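Local coordinates for peptidase M16 inactive domain family protein (Pseudomonas fluorescens, PDB 3GWB) that is of unproven function but belongs to the M16 peptidase family, whose members are generally assigned metal-dependent hydrolase activity, at residues Ala255-Arg261 with Met306-Phe312; Arg158-Pro164 with Ile230-Pro236; Asn273-Gly278 with Val299-Phe303. All coordinates share one frame. Residues are numbered along the deposited sequence.

Overall arrangement
The three contacts cluster around the mixed five-stranded sheet that contains strands 249-257, 311-319 and 299-303. Contact 2 comes first in sequence and closes before contact 1 opens; contact 3 is nested inside the loop that contact 1 closes. Contact 1 occupies the middle, its centre about 10 Å from that of contact 2 and about 14 Å from that of contact 3. It touches both, through R309 with Y160 and Q232, and through F312 with N273 and F303. Contacts 2 and 3, with centres about 23 Å apart, do not touch. The end of helix 147-160 and the connector 230-236 are thus joined to this sheet and its helix 266-277.

Contact 1. Residues Ala255-Arg261 with Met306-Phe312; sequences AQLGIDR and MQARGPF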
loop_
_atom_site.group_PDB
_atom_site.type_symbol
_atom_site.label_atom_id
_atom_site.label_comp_id
_atom_site.label_asym_id
_atom_site.label_seq_id
_atom_site.Cartn_x
_atom_site.Cartn_y
_atom_site.Cartn_z
ATOM N N ALA A 255 20.774 -9.860 -13.576
ATOM C CA ALA A 255 20.167 -9.025 -14.591
ATOM C C ALA A 255 21.093 -8.702 -15.747
ATOM O O ALA A 255 22.302 -8.915 -15.681
ATOM C CB ALA A 255 19.675 -7.719 -13.954
ATOM N N GLN A 256 20.483 -8.182 -16.806
ATOM C CA GLN A 256 21.172 -7.757 -18.011
ATOM C C GLN A 256 20.153 -6.918 -18.747
ATOM O O GLN A 256 18.985 -6.881 -18.353
ATOM C CB GLN A 256 21.609 -8.951 -18.861
ATOM C CG GLN A 256 20.526 -9.953 -19.205
ATOM C CD GLN A 256 21.075 -11.103 -20.040
ATOM O OE1 GLN A 256 21.229 -10.985 -21.262
ATOM N NE2 GLN A 256 21.400 -12.207 -19.380
ATOM N N LEU A 257 20.583 -6.231 -19.797
ATOM C CA LEU A 257 19.668 -5.392 -20.548
ATOM C C LEU A 257 18.606 -6.224 -21.243
ATOM O O LEU A 257 18.912 -7.220 -21.897
ATOM C CB LEU A 257 20.432 -4.563 -21.582
ATOM C CG LEU A 257 21.387 -3.510 -21.019
ATOM C CD1 LEU A 257 22.028 -2.732 -22.169
ATOM C CD2 LEU A 257 20.619 -2.564 -20.107
ATOM N N GLY A 258 17.353 -5.812 -21.087
ATOM C CA GLY A 258 16.256 -6.523 -21.712
ATOM C C GLY A 258 15.869 -5.824 -22.996
ATOM O O GLY A 258 16.729 -5.340 -23.732
ATOM N N ILE A 259 14.571 -5.755 -23.267
ATOM C CA ILE A 259 14.090 -5.106 -24.477
ATOM C C ILE A 259 13.445 -3.764 -24.159
ATOM O O ILE A 259 13.194 -3.448 -22.996
ATOM C CB ILE A 259 13.028 -5.973 -25.185
ATOM C CG1 ILE A 259 11.880 -6.263 -24.211
ATOM C CG2 ILE A 259 13.653 -7.268 -25.683
ATOM C CD1 ILE A 259 10.603 -6.722 -24.883
ATOM N N ASP A 260 13.200 -2.969 -25.196
ATOM C CA ASP A 260 12.516 -1.698 -25.012
ATOM C C ASP A 260 11.050 -2.048 -25.273
ATOM O O ASP A 260 10.757 -3.046 -25.932
ATOM C CB ASP A 260 13.025 -0.621 -25.983
ATOM C CG ASP A 260 13.089 -1.098 -27.414
ATOM O OD1 ASP A 260 12.124 -1.739 -27.878
ATOM O OD2 ASP A 260 14.109 -0.818 -28.081
ATOM N N ARG A 261 10.141 -1.236 -24.746
ATOM C CA ARG A 261 8.710 -1.491 -24.851
ATOM C C ARG A 261 8.105 -1.746 -26.230
ATOM O O ARG A 261 7.182 -2.556 -26.356
ATOM C CB ARG A 261 7.933 -0.367 -24.160
ATOM C CG ARG A 261 6.437 -0.637 -24.035
ATOM C CD ARG A 261 6.149 -1.794 -23.087
ATOM N NE ARG A 261 4.729 -2.138 -23.020
ATOM C CZ ARG A 261 4.059 -2.766 -23.985
ATOM N NH1 ARG A 261 4.678 -3.123 -25.102
ATOM N NH2 ARG A 261 2.770 -3.056 -23.828
HETATM N N MSE A 306 11.173 -0.236 -21.339
HETATM C CA MSE A 306 10.993 1.200 -21.228
HETATM C C MSE A 306 11.291 1.838 -22.575
HETATM O O MSE A 306 11.498 1.130 -23.561
HETATM C CB MSE A 306 11.923 1.759 -20.155
HETATM C CG MSE A 306 11.683 1.165 -18.776
HETATM SE SE MSE A 306 12.662 1.972 -17.490
HETATM C CE MSE A 306 14.079 0.945 -17.463
ATOM N N GLN A 307 11.303 3.170 -22.620
ATOM C CA GLN A 307 11.570 3.884 -23.864
ATOM C C GLN A 307 12.873 3.347 -24.429
ATOM O O GLN A 307 12.964 3.030 -25.610
ATOM C CB GLN A 307 11.682 5.386 -23.604
ATOM C CG GLN A 307 11.629 6.244 -24.857
ATOM C CD GLN A 307 11.623 7.732 -24.531
ATOM O OE1 GLN A 307 12.629 8.285 -24.080
ATOM N NE2 GLN A 307 10.479 8.383 -24.745
ATOM N N ALA A 308 13.885 3.256 -23.576
ATOM C CA ALA A 308 15.170 2.708 -23.980
ATOM C C ALA A 308 15.160 1.288 -23.426
ATOM O O ALA A 308 14.215 0.903 -22.733
ATOM C CB ALA A 308 16.309 3.512 -23.373
ATOM N N ARG A 309 16.194 0.508 -23.717
ATOM C CA ARG A 309 16.240 -0.861 -23.225
ATOM C C ARG A 309 16.093 -0.946 -21.712
ATOM O O ARG A 309 16.923 -0.427 -20.953
ATOM C CB ARG A 309 17.536 -1.547 -23.649
ATOM C CG ARG A 309 17.587 -1.885 -25.127
ATOM C CD ARG A 309 18.899 -2.554 -25.478
ATOM N NE ARG A 309 18.972 -3.937 -25.017
ATOM C CZ ARG A 309 20.094 -4.649 -24.996
ATOM N NH1 ARG A 309 21.230 -4.098 -25.402
ATOM N NH2 ARG A 309 20.086 -5.910 -24.588
ATOM N N GLY A 310 15.016 -1.594 -21.283
ATOM C CA GLY A 310 14.765 -1.763 -19.869
ATOM C C GLY A 310 15.506 -3.001 -19.416
ATOM O O GLY A 310 16.025 -3.742 -20.243
ATOM N N PRO A 311 15.563 -3.274 -18.115
ATOM C CA PRO A 311 16.289 -4.466 -17.688
ATOM C C PRO A 311 15.485 -5.769 -17.636
ATOM O O PRO A 311 14.254 -5.768 -17.625
ATOM C CB PRO A 311 16.776 -4.064 -16.310
ATOM C CG PRO A 311 15.562 -3.325 -15.781
ATOM C CD PRO A 311 15.154 -2.457 -16.954
ATOM N N PHE A 312 16.213 -6.878 -17.635
ATOM C CA PHE A 312 15.629 -8.195 -17.472
ATOM C C PHE A 312 16.257 -8.542 -16.133
ATOM O O PHE A 312 17.479 -8.424 -15.969
ATOM C CB PHE A 312 16.104 -9.200 -18.518
ATOM C CG PHE A 312 15.798 -10.625 -18.138
ATOM C CD1 PHE A 312 14.500 -11.127 -18.235
ATOM C CD2 PHE A 312 16.797 -11.448 -17.615
ATOM C CE1 PHE A 312 14.197 -12.421 -17.795
ATOM C CE2 PHE A 312 16.507 -12.744 -17.173
ATOM C CZ PHE A 312 15.203 -13.234 -17.269
HETATM O O HOH W 1 13.055 -5.178 -20.747
#
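This is an antiparallel strand pairing that opens into two loops, at the ends of neighbouring strands 249-257 and 311-319 in the mixed five-stranded sheet of the M16 alpha/beta fold. Q256 and F312 form a hydrogen-bonded pair, with Q256 N to F312 O at 3.1 Å and F312 N to Q256 O at 2.9 Å; their side chains share a face of the sheet, Q256 CG lying 4.3 Å from F312 CD2. L257 and P311 follow as a non-hydrogen-bonded pair. Beyond them the register slips: G310 accepts from G258 (G258 N to G310 O, 2.6 Å) but donates to the next residue (G310 N to I259 O, 3.1 Å). A beta carbon on G258 would sit tightly against G310 O, so the bare backbone suits this close approach. Farther out, R261 N donates to M306 O at 3.0 Å, M306 being selenomethionine here. R309 buries the most surface. It turns back along the opposite backbone, L257 CB covering one guanidinium face, and NH1 forms a salt bridge with E235 of the preceding connector. R309 NE donates to G258 O at 2.9 Å, while R309 NH2 makes a weak bond to L257 O at 3.2 Å.

Contact 2. Residues Arg158-Pro164 with Ile230-Pro236; sequences RLYGTHP and IEQPAEP
The C-terminal end of helix 147-160 packs against a proline-rich extended segment running antiparallel to it, with CA-CA 5.7 Å for L159 to P236 and 6.1 Å for H163 to P233. After Y160, G161 (phi/psi 53/-115°) and T162 (-93/3°) form the corners of a type II' turn, closed by H163 N to Y160 O at 2.8 Å. Residues 230-236 keep phi between -67° and -89° and psi between 115° and 167°, close to a polyproline II path that aims I230, P233 and P236 at their partners.

Side-chain packing supplies most of the direct contacts. H163 (chi1 t) lays one face of its ring against P233, whose CB makes a CH-pi contact 4.1 Å from the ring centroid and 22° off the normal. The same P233 CB meets the edge of the Y160 ring (chi1 m) at CD1, 3.7 Å. P164 CG lies 4.5 Å from I230 CG2.

P236 rests its ring carbons on helix-end carbonyls: P236 CB to R158 O and P236 CG to L159 O, both 3.5 Å.

Two waters link the backbones: one donates to L159 O (2.8 Å) and A234 O (2.7 Å), another donates to Y160 O (3.3 Å) and accepts from A234 N (3.0 Å).

Segment 230-236 belongs to the connector from helix 207-220 to strand 239-244, consistent with an M16 interdomain linker; P233 and P236 lie on L257 of strand 249-257, and L159 on P311 and V414.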
loop_
_atom_site.group_PDB
_atom_site.type_symbol
_atom_site.label_atom_id
_atom_site.label_comp_id
_atom_site.label_asym_id
_atom_site.label_seq_id
_atom_site.Cartn_x
_atom_site.Cartn_y
_atom_site.Cartn_z
ATOM N N ARG A 158 25.471 -0.823 -12.053
ATOM C CA ARG A 158 26.349 -1.655 -12.873
ATOM C C ARG A 158 25.773 -1.878 -14.267
ATOM O O ARG A 158 26.502 -1.941 -15.255
ATOM C CB ARG A 158 26.571 -3.008 -12.187
ATOM C CG ARG A 158 27.497 -2.956 -10.974
ATOM C CD ARG A 158 27.329 -4.185 -10.097
ATOM N NE ARG A 158 28.241 -4.174 -8.957
ATOM C CZ ARG A 158 29.490 -4.625 -8.996
ATOM N NH1 ARG A 158 29.974 -5.131 -10.122
ATOM N NH2 ARG A 158 30.260 -4.558 -7.917
ATOM N N LEU A 159 24.451 -1.975 -14.336
ATOM C CA LEU A 159 23.745 -2.212 -15.588
ATOM C C LEU A 159 23.725 -1.012 -16.538
ATOM O O LEU A 159 23.957 -1.159 -17.740
ATOM C CB LEU A 159 22.302 -2.621 -15.278
ATOM C CG LEU A 159 21.687 -3.864 -15.922
ATOM C CD1 LEU A 159 22.449 -5.098 -15.484
ATOM C CD2 LEU A 159 20.220 -3.981 -15.504
ATOM N N TYR A 160 23.447 0.171 -15.996
ATOM C CA TYR A 160 23.341 1.387 -16.807
ATOM C C TYR A 160 24.467 2.427 -16.732
ATOM O O TYR A 160 24.474 3.380 -17.509
ATOM C CB TYR A 160 22.012 2.068 -16.485
ATOM C CG TYR A 160 20.809 1.306 -16.982
ATOM C CD1 TYR A 160 20.413 1.397 -18.312
ATOM C CD2 TYR A 160 20.069 0.489 -16.127
ATOM C CE1 TYR A 160 19.307 0.699 -18.790
ATOM C CE2 TYR A 160 18.951 -0.220 -16.600
ATOM C CZ TYR A 160 18.582 -0.105 -17.936
ATOM O OH TYR A 160 17.492 -0.788 -18.427
ATOM N N GLY A 161 25.402 2.269 -15.804
ATOM C CA GLY A 161 26.491 3.232 -15.705
ATOM C C GLY A 161 26.051 4.687 -15.584
ATOM O O GLY A 161 25.431 5.072 -14.591
ATOM N N THR A 162 26.367 5.505 -16.588
ATOM C CA THR A 162 26.003 6.922 -16.554
ATOM C C THR A 162 24.675 7.221 -17.239
ATOM O O THR A 162 24.259 8.380 -17.340
ATOM C CB THR A 162 27.093 7.805 -17.206
ATOM O OG1 THR A 162 27.429 7.281 -18.497
ATOM C CG2 THR A 162 28.335 7.843 -16.339
ATOM N N HIS A 163 24.016 6.172 -17.714
ATOM C CA HIS A 163 22.735 6.315 -18.387
ATOM C C HIS A 163 21.689 6.837 -17.395
ATOM O O HIS A 163 21.711 6.477 -16.219
ATOM C CB HIS A 163 22.294 4.963 -18.939
ATOM C CG HIS A 163 21.025 5.022 -19.722
ATOM N ND1 HIS A 163 20.996 5.321 -21.066
ATOM C CD2 HIS A 163 19.738 4.855 -19.342
ATOM C CE1 HIS A 163 19.743 5.332 -21.483
ATOM N NE2 HIS A 163 18.958 5.053 -20.457
ATOM N N PRO A 164 20.761 7.692 -17.859
ATOM C CA PRO A 164 19.704 8.266 -17.014
ATOM C C PRO A 164 18.850 7.271 -16.215
ATOM O O PRO A 164 18.207 7.662 -15.238
ATOM C CB PRO A 164 18.878 9.082 -18.009
ATOM C CG PRO A 164 19.926 9.572 -18.958
ATOM C CD PRO A 164 20.758 8.324 -19.193
ATOM N N ILE A 230 15.258 9.518 -24.702
ATOM C CA ILE A 230 16.536 9.129 -24.118
ATOM C C ILE A 230 17.245 8.134 -25.033
ATOM O O ILE A 230 16.606 7.309 -25.692
ATOM C CB ILE A 230 16.330 8.517 -22.702
ATOM C CG1 ILE A 230 16.113 9.638 -21.676
ATOM C CG2 ILE A 230 17.545 7.701 -22.283
ATOM C CD1 ILE A 230 14.908 10.509 -21.933
ATOM N N GLU A 231 18.568 8.228 -25.082
ATOM C CA GLU A 231 19.357 7.346 -25.929
ATOM C C GLU A 231 19.442 5.946 -25.339
ATOM O O GLU A 231 19.078 5.729 -24.187
ATOM C CB GLU A 231 20.759 7.925 -26.121
ATOM C CG GLU A 231 20.748 9.347 -26.660
ATOM C CD GLU A 231 22.078 9.770 -27.253
ATOM O OE1 GLU A 231 23.104 9.690 -26.538
ATOM O OE2 GLU A 231 22.089 10.187 -28.434
ATOM N N GLN A 232 19.911 4.998 -26.142
ATOM C CA GLN A 232 20.047 3.612 -25.703
ATOM C C GLN A 232 21.307 3.425 -24.870
ATOM O O GLN A 232 22.343 4.013 -25.163
ATOM C CB GLN A 232 20.100 2.681 -26.916
ATOM C CG GLN A 232 18.776 2.537 -27.639
ATOM C CD GLN A 232 17.794 1.665 -26.877
ATOM O OE1 GLN A 232 17.704 1.734 -25.650
ATOM N NE2 GLN A 232 17.045 0.846 -27.604
ATOM N N PRO A 233 21.233 2.588 -23.819
ATOM C CA PRO A 233 22.382 2.328 -22.950
ATOM C C PRO A 233 23.394 1.428 -23.646
ATOM O O PRO A 233 23.076 0.779 -24.643
ATOM C CB PRO A 233 21.748 1.644 -21.745
ATOM C CG PRO A 233 20.668 0.826 -22.382
ATOM C CD PRO A 233 20.058 1.810 -23.378
ATOM N N ALA A 234 24.615 1.398 -23.129
ATOM C CA ALA A 234 25.649 0.550 -23.696
ATOM C C ALA A 234 25.551 -0.802 -23.009
ATOM O O ALA A 234 25.116 -0.887 -21.860
ATOM C CB ALA A 234 27.014 1.155 -23.451
ATOM N N GLU A 235 25.944 -1.858 -23.714
ATOM C CA GLU A 235 25.918 -3.205 -23.149
ATOM C C GLU A 235 26.956 -3.286 -22.038
ATOM O O GLU A 235 28.150 -3.171 -22.297
ATOM C CB GLU A 235 26.262 -4.237 -24.226
ATOM C CG GLU A 235 25.161 -4.489 -25.238
ATOM C CD GLU A 235 24.050 -5.343 -24.668
ATOM O OE1 GLU A 235 23.454 -4.937 -23.647
ATOM O OE2 GLU A 235 23.777 -6.422 -25.238
ATOM N N PRO A 236 26.518 -3.484 -20.787
ATOM C CA PRO A 236 27.470 -3.573 -19.680
ATOM C C PRO A 236 28.215 -4.906 -19.703
ATOM O O PRO A 236 27.707 -5.897 -20.229
ATOM C CB PRO A 236 26.573 -3.448 -18.458
ATOM C CG PRO A 236 25.355 -4.190 -18.902
ATOM C CD PRO A 236 25.138 -3.661 -20.302
HETATM O O HOH W 2 25.361 0.486 -19.560
HETATM O O HOH W 3 25.123 3.015 -20.685
#

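Contact 3. Residues Asn273-Gly278 with Val299-Phe303; sequences NQILGG and VYSGF
N273 overlaps the strand at S301 and G302: its CA-to-CB bond points toward them, chi1 is t, and its CB meets the ring edge of F303 at CD2, 4.1 Å away. The last turn of helix 266-277 runs nearly antiparallel to strand 299-303 (162°, closest axis approach 7.3 Å).

G277, still bonded by its N to N273 O at 2.8 Å, departs to phi/psi -154/36°, bringing its CA to 4.6 Å from S301 CA. S301 N donates to G277 O at 3.1 Å, and Y300 CA makes a CA-H...O contact with it at 3.4 Å. S301 (chi1 p) points at the helix; a beta carbon on G277 would clash with its OG. Y300 (chi1 m) turns its ring edge to G278 O, 3.7 Å from CD1, and a water donates to G278 O and V299 O at 2.8 Å.

The helix end closes the outer edge of strand 299-303: Y300 and G302 bond to N315 and M313 of strand 311-319, S301 N faces away, and N273 and L276 reach F312.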
loop_
_atom_site.group_PDB
_atom_site.type_symbol
_atom_site.label_atom_id
_atom_site.label_comp_id
_atom_site.label_asym_id
_atom_site.label_seq_id
_atom_site.Cartn_x
_atom_site.Cartn_y
_atom_site.Cartn_z
ATOM N N ASN A 273 9.016 -15.374 -20.469
ATOM C CA ASN A 273 9.331 -14.984 -19.103
ATOM C C ASN A 273 8.311 -15.551 -18.140
ATOM O O ASN A 273 8.654 -15.949 -17.034
ATOM C CB ASN A 273 9.362 -13.465 -18.947
ATOM C CG ASN A 273 9.609 -13.050 -17.518
ATOM O OD1 ASN A 273 8.678 -12.715 -16.779
ATOM N ND2 ASN A 273 10.865 -13.104 -17.104
ATOM N N GLN A 274 7.053 -15.570 -18.558
ATOM C CA GLN A 274 5.987 -16.105 -17.717
ATOM C C GLN A 274 6.311 -17.540 -17.310
ATOM O O GLN A 274 6.186 -17.904 -16.140
ATOM C CB GLN A 274 4.646 -16.060 -18.462
ATOM C CG GLN A 274 4.056 -14.658 -18.614
ATOM C CD GLN A 274 2.812 -14.629 -19.500
ATOM O OE1 GLN A 274 1.921 -15.469 -19.365
ATOM N NE2 GLN A 274 2.745 -13.651 -20.405
ATOM N N ILE A 275 6.743 -18.342 -18.280
ATOM C CA ILE A 275 7.089 -19.745 -18.046
ATOM C C ILE A 275 8.327 -19.898 -17.158
ATOM O O ILE A 275 8.416 -20.812 -16.330
ATOM C CB ILE A 275 7.351 -20.470 -19.390
ATOM C CG1 ILE A 275 6.080 -20.445 -20.250
ATOM C CG2 ILE A 275 7.822 -21.900 -19.134
ATOM C CD1 ILE A 275 6.295 -20.904 -21.692
ATOM N N LEU A 276 9.284 -18.998 -17.336
ATOM C CA LEU A 276 10.522 -19.030 -16.566
ATOM C C LEU A 276 10.378 -18.582 -15.113
ATOM O O LEU A 276 10.820 -19.281 -14.203
ATOM C CB LEU A 276 11.579 -18.162 -17.253
ATOM C CG LEU A 276 12.889 -17.897 -16.506
ATOM C CD1 LEU A 276 13.633 -19.191 -16.260
ATOM C CD2 LEU A 276 13.752 -16.946 -17.339
ATOM N N GLY A 277 9.778 -17.413 -14.901
ATOM C CA GLY A 277 9.628 -16.903 -13.548
ATOM C C GLY A 277 8.468 -15.949 -13.316
ATOM O O GLY A 277 8.589 -15.000 -12.543
ATOM N N GLY A 278 7.346 -16.190 -13.981
ATOM C CA GLY A 278 6.187 -15.336 -13.789
ATOM C C GLY A 278 5.512 -15.714 -12.481
ATOM O O GLY A 278 6.165 -16.223 -11.568
ATOM N N VAL A 299 10.845 -16.751 -6.174
ATOM C CA VAL A 299 11.881 -16.421 -7.143
ATOM C C VAL A 299 11.111 -15.976 -8.369
ATOM O O VAL A 299 10.290 -16.724 -8.903
ATOM C CB VAL A 299 12.756 -17.633 -7.520
ATOM C CG1 VAL A 299 13.893 -17.193 -8.433
ATOM C CG2 VAL A 299 13.319 -18.257 -6.279
ATOM N N TYR A 300 11.370 -14.749 -8.796
ATOM C CA TYR A 300 10.686 -14.177 -9.942
ATOM C C TYR A 300 11.651 -13.546 -10.930
ATOM O O TYR A 300 12.730 -13.077 -10.558
ATOM C CB TYR A 300 9.689 -13.126 -9.457
ATOM C CG TYR A 300 8.771 -13.663 -8.392
ATOM C CD1 TYR A 300 7.739 -14.537 -8.716
ATOM C CD2 TYR A 300 8.982 -13.357 -7.045
ATOM C CE1 TYR A 300 6.931 -15.095 -7.728
ATOM C CE2 TYR A 300 8.183 -13.910 -6.049
ATOM C CZ TYR A 300 7.164 -14.781 -6.397
ATOM O OH TYR A 300 6.381 -15.357 -5.426
ATOM N N SER A 301 11.247 -13.543 -12.195
ATOM C CA SER A 301 12.048 -12.956 -13.254
ATOM C C SER A 301 11.106 -12.081 -14.072
ATOM O O SER A 301 9.886 -12.266 -14.030
ATOM C CB SER A 301 12.652 -14.051 -14.138
ATOM O OG SER A 301 11.649 -14.690 -14.909
ATOM N N GLY A 302 11.660 -11.125 -14.808
ATOM C CA GLY A 302 10.809 -10.272 -15.606
ATOM C C GLY A 302 11.511 -9.151 -16.335
ATOM O O GLY A 302 12.594 -8.709 -15.948
ATOM N N PHE A 303 10.870 -8.707 -17.410
ATOM C CA PHE A 303 11.350 -7.614 -18.245
ATOM C C PHE A 303 10.610 -6.356 -17.808
ATOM O O PHE A 303 9.427 -6.416 -17.475
ATOM C CB PHE A 303 10.989 -7.855 -19.710
ATOM C CG PHE A 303 11.812 -8.901 -20.395
ATOM C CD1 PHE A 303 13.019 -8.566 -20.997
ATOM C CD2 PHE A 303 11.363 -10.217 -20.472
ATOM C CE1 PHE A 303 13.770 -9.522 -21.679
ATOM C CE2 PHE A 303 12.099 -11.181 -21.146
ATOM C CZ PHE A 303 13.312 -10.833 -21.753
HETATM O O HOH W 4 8.471 -17.591 -10.795
#